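Local coordinates for thioredoxin domain-containing protein (Aeropyrum pernix, PDB 3HA9) that is of unknown function but, with its thioredoxin-like fold and disulfide-bonded CxxC motif, probably acts as a thiol-disulfide oxidoreductase, perhaps with an antioxidant role, at residues W48-C52 against S130-I134. Residue numbers count along the deposited sequence, not the author numbering.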
loop_
_atom_site.group_PDB
_atom_site.type_symbol
_atom_site.label_atom_id
_atom_site.label_comp_id
_atom_site.label_asym_id
_atom_site.label_seq_id
_atom_site.Cartn_x
_atom_site.Cartn_y
_atom_site.Cartn_z
ATOM N N TRP A 48 13.408 2.026 -7.459
ATOM C CA TRP A 48 13.966 1.768 -8.798
ATOM C C TRP A 48 12.963 1.233 -9.837
ATOM O O TRP A 48 13.299 1.043 -11.004
ATOM C CB TRP A 48 15.122 0.770 -8.663
ATOM C CG TRP A 48 14.691 -0.534 -8.094
ATOM C CD1 TRP A 48 14.623 -0.860 -6.772
ATOM C CD2 TRP A 48 14.290 -1.702 -8.816
ATOM N NE1 TRP A 48 14.175 -2.146 -6.624
ATOM C CE2 TRP A 48 13.974 -2.693 -7.860
ATOM C CE3 TRP A 48 14.152 -2.004 -10.173
ATOM C CZ2 TRP A 48 13.519 -3.966 -8.219
ATOM C CZ3 TRP A 48 13.710 -3.269 -10.531
ATOM C CH2 TRP A 48 13.408 -4.239 -9.557
ATOM N N CYS A 49 11.727 0.999 -9.421
ATOM C CA CYS A 49 10.710 0.402 -10.287
ATOM C C CYS A 49 10.425 1.334 -11.479
ATOM O O CYS A 49 10.085 2.491 -11.273
ATOM C CB CYS A 49 9.445 0.115 -9.441
ATOM S SG CYS A 49 7.791 0.238 -10.247
ATOM N N PRO A 50 10.646 0.854 -12.728
ATOM C CA PRO A 50 10.447 1.720 -13.882
ATOM C C PRO A 50 9.043 2.308 -13.989
ATOM O O PRO A 50 8.907 3.518 -14.240
ATOM C CB PRO A 50 10.756 0.800 -15.069
ATOM C CG PRO A 50 11.777 -0.158 -14.522
ATOM C CD PRO A 50 11.335 -0.401 -13.094
ATOM N N SER A 51 8.024 1.470 -13.793
ATOM C CA SER A 51 6.621 1.870 -13.956
ATOM C C SER A 51 6.123 2.798 -12.841
ATOM O O SER A 51 5.129 3.510 -12.994
ATOM C CB SER A 51 5.720 0.636 -14.079
ATOM O OG SER A 51 5.677 -0.084 -12.846
ATOM N N CYS A 52 6.832 2.801 -11.732
ATOM C CA CYS A 52 6.344 3.496 -10.547
ATOM C C CYS A 52 6.349 5.009 -10.698
ATOM O O CYS A 52 5.581 5.695 -10.033
ATOM C CB CYS A 52 7.122 3.062 -9.305
ATOM S SG CYS A 52 6.739 1.361 -8.818
ATOM N N SER A 130 3.613 -7.740 -7.698
ATOM C CA SER A 130 4.644 -6.990 -8.461
ATOM C C SER A 130 5.188 -5.841 -7.632
ATOM O O SER A 130 4.710 -5.604 -6.514
ATOM C CB SER A 130 4.035 -6.415 -9.746
ATOM O OG SER A 130 3.196 -5.297 -9.442
ATOM N N ILE A 131 6.184 -5.142 -8.175
ATOM C CA ILE A 131 6.742 -3.959 -7.511
ATOM C C ILE A 131 6.009 -2.657 -7.868
ATOM O O ILE A 131 6.514 -1.571 -7.609
ATOM C CB ILE A 131 8.264 -3.804 -7.812
ATOM C CG1 ILE A 131 8.492 -3.657 -9.315
ATOM C CG2 ILE A 131 9.043 -4.996 -7.242
ATOM C CD1 ILE A 131 9.940 -3.342 -9.690
ATOM N N ASP A 132 4.824 -2.773 -8.459
ATOM C CA ASP A 132 3.961 -1.612 -8.704
ATOM C C ASP A 132 2.535 -2.127 -8.586
ATOM O O ASP A 132 1.848 -2.380 -9.581
ATOM C CB ASP A 132 4.258 -0.974 -10.074
ATOM C CG ASP A 132 3.538 0.359 -10.293
ATOM O OD1 ASP A 132 2.703 0.752 -9.454
ATOM O OD2 ASP A 132 3.769 1.005 -11.355
ATOM N N TYR A 133 2.089 -2.277 -7.345
ATOM C CA TYR A 133 0.852 -2.998 -7.067
ATOM C C TYR A 133 -0.002 -2.151 -6.160
ATOM O O TYR A 133 0.496 -1.556 -5.215
ATOM C CB TYR A 133 1.190 -4.351 -6.397
ATOM C CG TYR A 133 0.002 -5.286 -6.194
ATOM C CD1 TYR A 133 -0.396 -6.168 -7.204
ATOM C CD2 TYR A 133 -0.695 -5.303 -4.978
ATOM C CE1 TYR A 133 -1.471 -7.026 -7.011
ATOM C CE2 TYR A 133 -1.797 -6.156 -4.780
ATOM C CZ TYR A 133 -2.163 -7.016 -5.803
ATOM O OH TYR A 133 -3.235 -7.856 -5.634
ATOM N N ILE A 134 -1.300 -2.114 -6.449
ATOM C CA ILE A 134 -2.231 -1.200 -5.798
ATOM C C ILE A 134 -3.318 -2.005 -5.088
ATOM O O ILE A 134 -3.879 -2.937 -5.671
ATOM C CB ILE A 134 -2.876 -0.268 -6.877
ATOM C CG1 ILE A 134 -1.861 0.781 -7.374
ATOM C CG2 ILE A 134 -4.183 0.379 -6.377
ATOM C CD1 ILE A 134 -1.600 1.913 -6.385
#
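Start at W48, just ahead of the CxxC motif: CD1 of I131 lies over one face of the W48 six-membered ring, 4.0 Å from its centroid, a CH-pi contact. The same methyl packs on C49, 3.5 Å from CD1 of I131 to CB of C49. C49 is disulfide-bonded to C52, with the two SG atoms 2.1 Å apart, and P50 and S51 form the turn between them. S51 points its hydroxyl at D132, donating a hydrogen bond from OG to OD2 of 2.7 Å. SG of C52, in helix 52-65, lies 3.2 Å from O of I131 and 3.6 Å from CB of D132, so 130-134 backs onto the disulfide. In thioredoxins this facing loop carries a cis-proline; D132 appears to take that place, and the I131-D132 peptide is trans, CA to CA 3.8 Å. An ST turn, S130 OG accepting from N of D132, shapes the loop. OD1 of D132 is hydrogen-bonded to NE1 of W43 on strand 39-45. The contact sits at the end of the central sheet, where thioredoxin-fold oxidoreductases have their redox site: strand 39-45 leads through the CxxC loop into helix 52-65, and the facing loop enters the adjacent antiparallel strand 133-138.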